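Local atomic coordinates of ANGPTL4 C-terminal chain (Homo sapiens, PDB entry 6U1U), a protein that mediates inactivation of lipoprotein lipase, so regulating serum triglyceride clearance, and is represented here by its C-terminal fibrinogen-like domain. Residues N156-L161 and W165-C170; E58-G63 and V140-W145; R94-N99 and G177-S182. All blocks are in the same frame, centred on the assembly; numbering follows the deposited sequence.

The three contacts run from a buried aromatic cluster to the surface of one fibrinogen-like domain. Interaction 2 is the buried one: helix 57-62 packs ring to ring on the loop after strand 138-140. That loop also meets interaction 1, through probable hydrogen bonds of W165 O with S143 N and of N156 ND2 with W145 O, so the two contacts adjoin, their centres about 11 Å apart. Interaction 1 is partly buried and is fixed covalently by a disulfide, while the 165-170 chain also lines the palmitic acid site. Interaction 3, its centre about 20 Å from that of interaction 1, is a surface contact in which a hairpin tryptophan rests largely on backbone atoms and a tyrosine hydroxyl.

Interaction 1. Residues N156-L161 and W165-C170. With PLM (palmitic acid), chain B.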
# COMPACT_ATOMS: atom_id res chain seq x y z
N ASN A 156 -16.56 5.19 11.17
CA ASN A 156 -15.99 4.13 10.32
C ASN A 156 -15.22 4.84 9.21
O ASN A 156 -15.81 5.39 8.27
CB ASN A 156 -17.07 3.20 9.76
CG ASN A 156 -16.51 2.07 8.90
OD1 ASN A 156 -15.49 2.22 8.19
ND2 ASN A 156 -17.22 0.94 8.89
N CYS A 157 -13.90 4.82 9.31
CA CYS A 157 -13.09 5.59 8.38
C CYS A 157 -13.18 5.03 6.96
O CYS A 157 -13.37 5.77 5.99
CB CYS A 157 -11.65 5.65 8.89
SG CYS A 157 -10.54 6.50 7.78
N ALA A 158 -13.04 3.72 6.80
CA ALA A 158 -13.06 3.17 5.45
C ALA A 158 -14.42 3.40 4.78
O ALA A 158 -14.50 3.69 3.58
CB ALA A 158 -12.71 1.68 5.49
N LYS A 159 -15.50 3.27 5.54
CA LYS A 159 -16.81 3.50 4.93
C LYS A 159 -16.99 4.96 4.52
O LYS A 159 -17.60 5.25 3.49
CB LYS A 159 -17.91 3.06 5.91
CG LYS A 159 -19.21 2.68 5.22
CD LYS A 159 -19.89 1.50 5.92
CE LYS A 159 -21.03 1.98 6.83
NZ LYS A 159 -21.68 0.82 7.54
N SER A 160 -16.48 5.89 5.33
CA SER A 160 -16.66 7.30 4.99
C SER A 160 -15.81 7.69 3.80
O SER A 160 -16.18 8.59 3.05
CB SER A 160 -16.37 8.18 6.22
OG SER A 160 -15.01 8.54 6.30
N LEU A 161 -14.69 7.01 3.58
CA LEU A 161 -13.89 7.30 2.40
C LEU A 161 -14.18 6.24 1.33
O LEU A 161 -15.33 6.05 0.91
CB LEU A 161 -12.41 7.37 2.78
CG LEU A 161 -12.07 8.36 3.90
CD1 LEU A 161 -10.53 8.51 4.07
CD2 LEU A 161 -12.72 9.70 3.67
N TRP A 165 -7.25 0.63 3.60
CA TRP A 165 -6.00 1.34 3.88
C TRP A 165 -5.62 1.18 5.34
O TRP A 165 -6.42 0.76 6.18
CB TRP A 165 -6.12 2.84 3.54
CG TRP A 165 -4.80 3.58 3.42
CD1 TRP A 165 -4.37 4.64 4.19
CD2 TRP A 165 -3.79 3.36 2.44
NE1 TRP A 165 -3.15 5.08 3.74
CE2 TRP A 165 -2.76 4.31 2.68
CE3 TRP A 165 -3.65 2.44 1.39
CZ2 TRP A 165 -1.59 4.36 1.91
CZ3 TRP A 165 -2.49 2.50 0.59
CH2 TRP A 165 -1.47 3.45 0.86
N TRP A 166 -4.36 1.55 5.63
CA TRP A 166 -3.87 1.67 7.00
C TRP A 166 -4.23 3.06 7.48
O TRP A 166 -3.43 4.00 7.44
CB TRP A 166 -2.36 1.45 7.04
CG TRP A 166 -1.92 0.06 6.67
CD1 TRP A 166 -1.93 -1.05 7.47
CD2 TRP A 166 -1.38 -0.35 5.41
NE1 TRP A 166 -1.43 -2.14 6.76
CE2 TRP A 166 -1.08 -1.73 5.50
CE3 TRP A 166 -1.15 0.32 4.19
CZ2 TRP A 166 -0.56 -2.46 4.42
CZ3 TRP A 166 -0.63 -0.41 3.12
CH2 TRP A 166 -0.36 -1.78 3.24
N PHE A 167 -5.49 3.21 7.88
CA PHE A 167 -6.02 4.53 8.25
C PHE A 167 -5.54 4.86 9.68
O PHE A 167 -6.25 4.70 10.67
CB PHE A 167 -7.55 4.51 8.15
CG PHE A 167 -8.11 4.39 6.73
CD1 PHE A 167 -7.97 5.41 5.79
CD2 PHE A 167 -8.84 3.27 6.35
CE1 PHE A 167 -8.52 5.29 4.54
CE2 PHE A 167 -9.40 3.14 5.07
CZ PHE A 167 -9.24 4.16 4.17
N GLY A 168 -4.29 5.33 9.81
CA GLY A 168 -3.80 5.73 11.13
C GLY A 168 -4.52 6.96 11.67
O GLY A 168 -4.74 7.09 12.88
N THR A 169 -4.82 7.91 10.81
CA THR A 169 -5.91 8.85 10.95
C THR A 169 -6.77 8.67 9.70
O THR A 169 -6.48 7.84 8.83
CB THR A 169 -5.38 10.28 11.05
OG1 THR A 169 -4.76 10.62 9.80
CG2 THR A 169 -4.36 10.39 12.18
N CYS A 170 -7.82 9.45 9.61
CA CYS A 170 -8.57 9.43 8.37
C CYS A 170 -8.11 10.55 7.45
O CYS A 170 -8.80 10.85 6.47
CB CYS A 170 -10.06 9.52 8.70
SG CYS A 170 -11.21 8.61 7.61
C1 PLM B . -2.03 12.86 9.94
O1 PLM B . -3.26 12.93 9.70
O2 PLM B . -1.20 13.64 9.45
C2 PLM B . -1.54 11.81 10.93
C3 PLM B . -0.18 11.20 10.75
C4 PLM B . -0.15 9.74 11.19
C5 PLM B . 0.90 8.88 10.54
C6 PLM B . 0.55 7.41 10.44
C7 PLM B . 1.20 6.69 9.28
C8 PLM B . 0.52 5.44 8.79
C9 PLM B . -0.40 5.68 7.65
CA PLM B . -0.26 4.77 6.50
CB PLM B . 0.99 4.89 5.73
CC PLM B . 1.23 3.70 4.88
CD PLM B . 2.23 3.88 3.82
CE PLM B . 3.46 4.55 4.31
CF PLM B . 4.62 3.67 4.56
CG PLM B . 4.97 3.58 6.00
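C157 and C170 bring the two segments to their nearest backbone approach, 5.9 Å between CA atoms, where the short helix 157-160 faces an irregular chain with inverse gamma turns centred on W166 and F167. This is the small disulfide loop of the fibrinogen C-terminal domain: C157 SG and C170 SG are bonded with a torsion of 101° about the S-S bond. C157 holds its sulfur anti to the backbone N (chi1 177°), which carries it off the helix to C170 and also over the F167 ring. There SG lies 3.7 Å from the centroid of the F167 ring, a sulfur-aromatic contact over the face but shifted toward the rim. W165 CB covers the opposite face near its centre, and the phenyl group is thus sandwiched. A158 CB meets F167 CE2 at 3.6 Å, while L161 CD1 reaches both F167 CE1 and, at 3.6 Å, C170 SG; one methyl thereby bridges ring and disulfide. The helix start is fixed by N156 as N-cap, whose OD1 accepts from K159 N at 2.9 Å, the donor standing well above the carbonyl plane. N156 ND2 in turn binds W145 O, and D148 takes the amide N of A158.

On its other side the chain 165-170 lines the palmitic acid site. The indoles of W165 and W166 approach carbons CA and CC, in the distal half of the alkyl chain, obliquely, and W166 O lies 3.4 Å from carbon CA of the fatty acid. K197 NZ also binds the palmitic acid. At the carboxyl end, T169 OG1 receives S171 N and donates to palmitic acid O1 at 2.8 Å, while T169 CG2 rests 3.4 Å from its C2.

Interaction 2. Residues E58-G63 and V140-W145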
# COMPACT_ATOMS: atom_id res chain seq x y z
N GLU A 58 -12.14 -9.36 2.47
CA GLU A 58 -11.60 -10.56 1.85
C GLU A 58 -10.90 -10.27 0.54
O GLU A 58 -9.96 -10.97 0.16
CB GLU A 58 -12.72 -11.59 1.62
CG GLU A 58 -13.19 -12.27 2.93
CD GLU A 58 -12.06 -13.00 3.67
OE1 GLU A 58 -11.30 -13.74 3.01
OE2 GLU A 58 -11.93 -12.82 4.90
N ALA A 59 -11.37 -9.25 -0.19
CA ALA A 59 -10.71 -8.90 -1.44
C ALA A 59 -9.36 -8.25 -1.17
O ALA A 59 -8.40 -8.46 -1.92
CB ALA A 59 -11.56 -7.95 -2.26
N TYR A 60 -9.28 -7.42 -0.12
CA TYR A 60 -7.98 -6.82 0.18
C TYR A 60 -7.03 -7.86 0.74
O TYR A 60 -5.80 -7.72 0.62
CB TYR A 60 -8.15 -5.64 1.17
CG TYR A 60 -8.38 -4.36 0.39
CD1 TYR A 60 -7.29 -3.64 -0.14
CD2 TYR A 60 -9.66 -3.92 0.11
CE1 TYR A 60 -7.48 -2.51 -0.92
CE2 TYR A 60 -9.84 -2.77 -0.67
CZ TYR A 60 -8.75 -2.07 -1.17
OH TYR A 60 -8.93 -0.93 -1.96
N LYS A 61 -7.57 -8.90 1.37
CA LYS A 61 -6.75 -9.99 1.88
C LYS A 61 -6.19 -10.83 0.73
O LYS A 61 -4.99 -11.19 0.72
CB LYS A 61 -7.57 -10.88 2.81
CG LYS A 61 -6.76 -12.05 3.32
CD LYS A 61 -7.60 -13.03 4.20
CE LYS A 61 -6.77 -14.25 4.63
NZ LYS A 61 -7.61 -15.25 5.42
N ALA A 62 -7.06 -11.20 -0.23
CA ALA A 62 -6.67 -12.12 -1.30
C ALA A 62 -5.98 -11.43 -2.48
O ALA A 62 -5.20 -12.07 -3.20
CB ALA A 62 -7.90 -12.83 -1.85
N GLY A 63 -6.28 -10.16 -2.70
CA GLY A 63 -5.78 -9.45 -3.87
C GLY A 63 -6.86 -9.33 -4.95
O GLY A 63 -7.82 -10.12 -5.01
N VAL A 140 -0.46 0.25 13.11
CA VAL A 140 -1.66 0.75 12.47
C VAL A 140 -2.32 -0.40 11.72
O VAL A 140 -1.75 -0.91 10.75
CB VAL A 140 -1.37 1.91 11.49
CG1 VAL A 140 -2.66 2.44 10.91
CG2 VAL A 140 -0.61 3.07 12.19
N PRO A 141 -3.52 -0.84 12.10
CA PRO A 141 -4.16 -1.94 11.37
C PRO A 141 -4.69 -1.50 10.02
O PRO A 141 -4.97 -0.33 9.77
CB PRO A 141 -5.33 -2.35 12.29
CG PRO A 141 -5.68 -1.09 13.00
CD PRO A 141 -4.33 -0.37 13.24
N PHE A 142 -4.84 -2.48 9.14
CA PHE A 142 -5.54 -2.25 7.88
C PHE A 142 -7.04 -2.24 8.12
O PHE A 142 -7.55 -3.03 8.92
CB PHE A 142 -5.19 -3.37 6.89
CG PHE A 142 -5.43 -3.00 5.47
CD1 PHE A 142 -4.45 -2.27 4.78
CD2 PHE A 142 -6.59 -3.39 4.80
CE1 PHE A 142 -4.63 -1.93 3.45
CE2 PHE A 142 -6.80 -3.06 3.47
CZ PHE A 142 -5.82 -2.35 2.78
N SER A 143 -7.77 -1.40 7.37
CA SER A 143 -9.23 -1.35 7.54
C SER A 143 -9.94 -1.29 6.19
O SER A 143 -9.47 -0.63 5.26
CB SER A 143 -9.69 -0.11 8.38
OG SER A 143 -9.28 -0.24 9.73
N THR A 144 -11.10 -1.95 6.10
CA THR A 144 -12.00 -1.88 4.96
C THR A 144 -13.38 -1.53 5.51
O THR A 144 -13.59 -1.52 6.72
CB THR A 144 -12.08 -3.23 4.21
OG1 THR A 144 -12.48 -4.26 5.13
CG2 THR A 144 -10.70 -3.59 3.62
N TRP A 145 -14.34 -1.26 4.61
CA TRP A 145 -15.63 -0.77 5.12
C TRP A 145 -16.32 -1.80 6.00
O TRP A 145 -17.00 -1.44 6.98
CB TRP A 145 -16.52 -0.33 3.95
CG TRP A 145 -16.99 -1.42 3.07
CD1 TRP A 145 -16.44 -1.80 1.89
CD2 TRP A 145 -18.10 -2.30 3.30
NE1 TRP A 145 -17.15 -2.85 1.36
CE2 TRP A 145 -18.17 -3.18 2.21
CE3 TRP A 145 -19.05 -2.41 4.32
CZ2 TRP A 145 -19.16 -4.17 2.09
CZ3 TRP A 145 -20.03 -3.40 4.21
CH2 TRP A 145 -20.07 -4.26 3.10
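The bond from G63 N to A59 O, 2.8 Å long, closes the last turn of the helix that presents Y60 to F142 and T144. Y60 is the sole residue of 58-63 to touch the loop 140-145, and it does so with the base of its ring. Its CD1 comes to the edge of the F142 ring, near that ring's plane and 3.5 Å from F142 CZ. The two side chains cross at about a right angle, but their ring planes meet at 46° with centroids 5.4 Å apart, an oblique pair. F142 extends CG away from its own backbone N (chi1 -159°), which sends CE2 and CZ toward the helix. From the same side of the tyrosine ring plane as F142, T144 brings methyl CG2 to 3.7 Å from Y60 CD2; T144 OG1 binds D146. Buried though it is, the phenol oxygen has a partner in F53 O. With an alanine in place of Y60, F142 and T144 would probably face a gap where the ring had been, and F53 O would lose its hydroxyl partner. The contact belongs to an aromatic cluster of the domain interior: W72 and F64 meet Y60 edge-to-face, W166 meets F142 in the same way, and through Y60 helix 57-62 is joined to W72 of strand 71-72 and to the loop after strand 138-140.

Interaction 3. Residues R94-N99 and G177-S182; sequences RDWDGN and GQYFRS
Strands 87-94 and 100-109 form a beta hairpin whose loop is a type I turn with a G1 bulge, D95 to G98; the second residue of the turn, W96, lies against Y179, F180 and R181. The six-membered part of the indole does the touching. Its CZ2 stands 3.4 Å from F180 O, and CH2 lies 3.8 Å from Y179 OH and 3.9 Å from R181 CA. R181 O sits over one face of the indole, off toward its rim. The contact is thus largely one of an aromatic group with backbone, made by van der Waals packing; Y179 OH is hydrogen-bonded to Q207 O. W96 sets CG anti to its carbonyl carbon (chi1 -76°), directing the indole away from the turn and across the other chain. The turn itself is braced by an Asx turn at D95: OD1 accepts bent bonds from D97 N at 2.9 Å and from N99 N at 3.0 Å, the donors standing above opposite faces of the carboxylate. Its OD2 forms a salt bridge with R200. The hairpin tip thus joins helix 197-200, through D95, to the loop after strand 173-174, through W96; F180 of that loop packs on helix 187-190.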
# COMPACT_ATOMS: atom_id res chain seq x y z
N ARG A 94 2.42 10.23 -8.44
CA ARG A 94 2.51 11.06 -9.65
C ARG A 94 1.35 12.04 -9.66
O ARG A 94 0.21 11.66 -9.36
CB ARG A 94 2.50 10.19 -10.93
CG ARG A 94 2.73 11.00 -12.22
CD ARG A 94 2.48 10.13 -13.46
NE ARG A 94 3.23 8.88 -13.42
CZ ARG A 94 2.86 7.75 -14.03
NH1 ARG A 94 1.72 7.72 -14.73
NH2 ARG A 94 3.62 6.65 -13.94
N ASP A 95 1.64 13.31 -9.99
CA ASP A 95 0.54 14.26 -10.02
C ASP A 95 0.15 14.50 -11.47
O ASP A 95 0.67 13.85 -12.39
CB ASP A 95 0.89 15.56 -9.26
CG ASP A 95 1.97 16.40 -9.96
OD1 ASP A 95 2.22 16.20 -11.16
OD2 ASP A 95 2.57 17.25 -9.27
N TRP A 96 -0.79 15.41 -11.66
CA TRP A 96 -1.36 15.57 -13.00
C TRP A 96 -0.52 16.47 -13.88
O TRP A 96 -0.83 16.62 -15.07
CB TRP A 96 -2.77 16.10 -12.88
CG TRP A 96 -3.72 15.00 -12.45
CD1 TRP A 96 -4.08 14.71 -11.18
CD2 TRP A 96 -4.41 14.07 -13.30
NE1 TRP A 96 -4.94 13.64 -11.17
CE2 TRP A 96 -5.16 13.24 -12.45
CE3 TRP A 96 -4.45 13.85 -14.68
CZ2 TRP A 96 -5.97 12.21 -12.94
CZ3 TRP A 96 -5.26 12.83 -15.17
CH2 TRP A 96 -6.01 12.02 -14.31
N ASP A 97 0.56 17.02 -13.35
CA ASP A 97 1.55 17.69 -14.18
C ASP A 97 2.76 16.82 -14.48
O ASP A 97 3.77 17.32 -14.98
CB ASP A 97 1.99 18.97 -13.50
CG ASP A 97 0.91 20.02 -13.54
OD1 ASP A 97 0.31 20.19 -14.62
OD2 ASP A 97 0.68 20.66 -12.49
N GLY A 98 2.69 15.53 -14.16
CA GLY A 98 3.77 14.61 -14.45
C GLY A 98 4.89 14.57 -13.44
O GLY A 98 5.85 13.81 -13.64
N ASN A 99 4.81 15.34 -12.36
CA ASN A 99 5.81 15.26 -11.30
C ASN A 99 5.65 13.93 -10.57
O ASN A 99 4.54 13.49 -10.33
CB ASN A 99 5.65 16.39 -10.30
CG ASN A 99 5.69 17.75 -10.96
OD1 ASN A 99 4.74 18.55 -10.85
ND2 ASN A 99 6.80 18.03 -11.62
N GLY A 177 -8.11 4.94 -2.64
CA GLY A 177 -9.40 5.60 -2.73
C GLY A 177 -9.94 5.60 -4.16
O GLY A 177 -9.44 4.93 -5.06
N GLN A 178 -11.01 6.38 -4.36
CA GLN A 178 -11.69 6.39 -5.66
C GLN A 178 -10.86 7.19 -6.66
O GLN A 178 -10.40 8.28 -6.34
CB GLN A 178 -13.08 7.01 -5.51
CG GLN A 178 -13.99 6.82 -6.73
CD GLN A 178 -15.40 7.36 -6.47
OE1 GLN A 178 -15.85 7.42 -5.33
NE2 GLN A 178 -16.08 7.75 -7.55
N TYR A 179 -10.65 6.64 -7.86
CA TYR A 179 -9.89 7.32 -8.89
C TYR A 179 -10.73 8.45 -9.48
O TYR A 179 -11.87 8.22 -9.88
CB TYR A 179 -9.48 6.35 -10.01
CG TYR A 179 -8.36 6.90 -10.86
CD1 TYR A 179 -8.63 7.74 -11.93
CD2 TYR A 179 -7.04 6.61 -10.58
CE1 TYR A 179 -7.61 8.27 -12.72
CE2 TYR A 179 -5.99 7.13 -11.37
CZ TYR A 179 -6.29 7.97 -12.44
OH TYR A 179 -5.28 8.51 -13.20
N PHE A 180 -10.14 9.65 -9.57
CA PHE A 180 -10.77 10.85 -10.13
C PHE A 180 -9.90 11.44 -11.21
O PHE A 180 -8.69 11.59 -11.03
CB PHE A 180 -11.01 11.93 -9.08
CG PHE A 180 -12.01 11.56 -8.04
CD1 PHE A 180 -13.24 11.04 -8.38
CD2 PHE A 180 -11.72 11.75 -6.70
CE1 PHE A 180 -14.16 10.71 -7.42
CE2 PHE A 180 -12.64 11.41 -5.73
CZ PHE A 180 -13.85 10.89 -6.08
N ARG A 181 -10.52 11.81 -12.33
CA ARG A 181 -9.79 12.52 -13.37
C ARG A 181 -9.93 14.04 -13.27
O ARG A 181 -9.14 14.75 -13.90
CB ARG A 181 -10.26 12.06 -14.77
CG ARG A 181 -10.60 10.58 -14.88
CD ARG A 181 -11.03 10.20 -16.30
NE ARG A 181 -12.32 9.49 -16.30
CZ ARG A 181 -12.91 9.02 -17.40
NH1 ARG A 181 -12.32 9.16 -18.59
NH2 ARG A 181 -14.08 8.40 -17.31
N SER A 182 -10.93 14.49 -12.52
CA SER A 182 -11.23 15.93 -12.36
C SER A 182 -11.76 16.22 -10.96
O SER A 182 -11.92 15.29 -10.17
CB SER A 182 -12.20 16.38 -13.40
OG SER A 182 -11.50 17.02 -14.45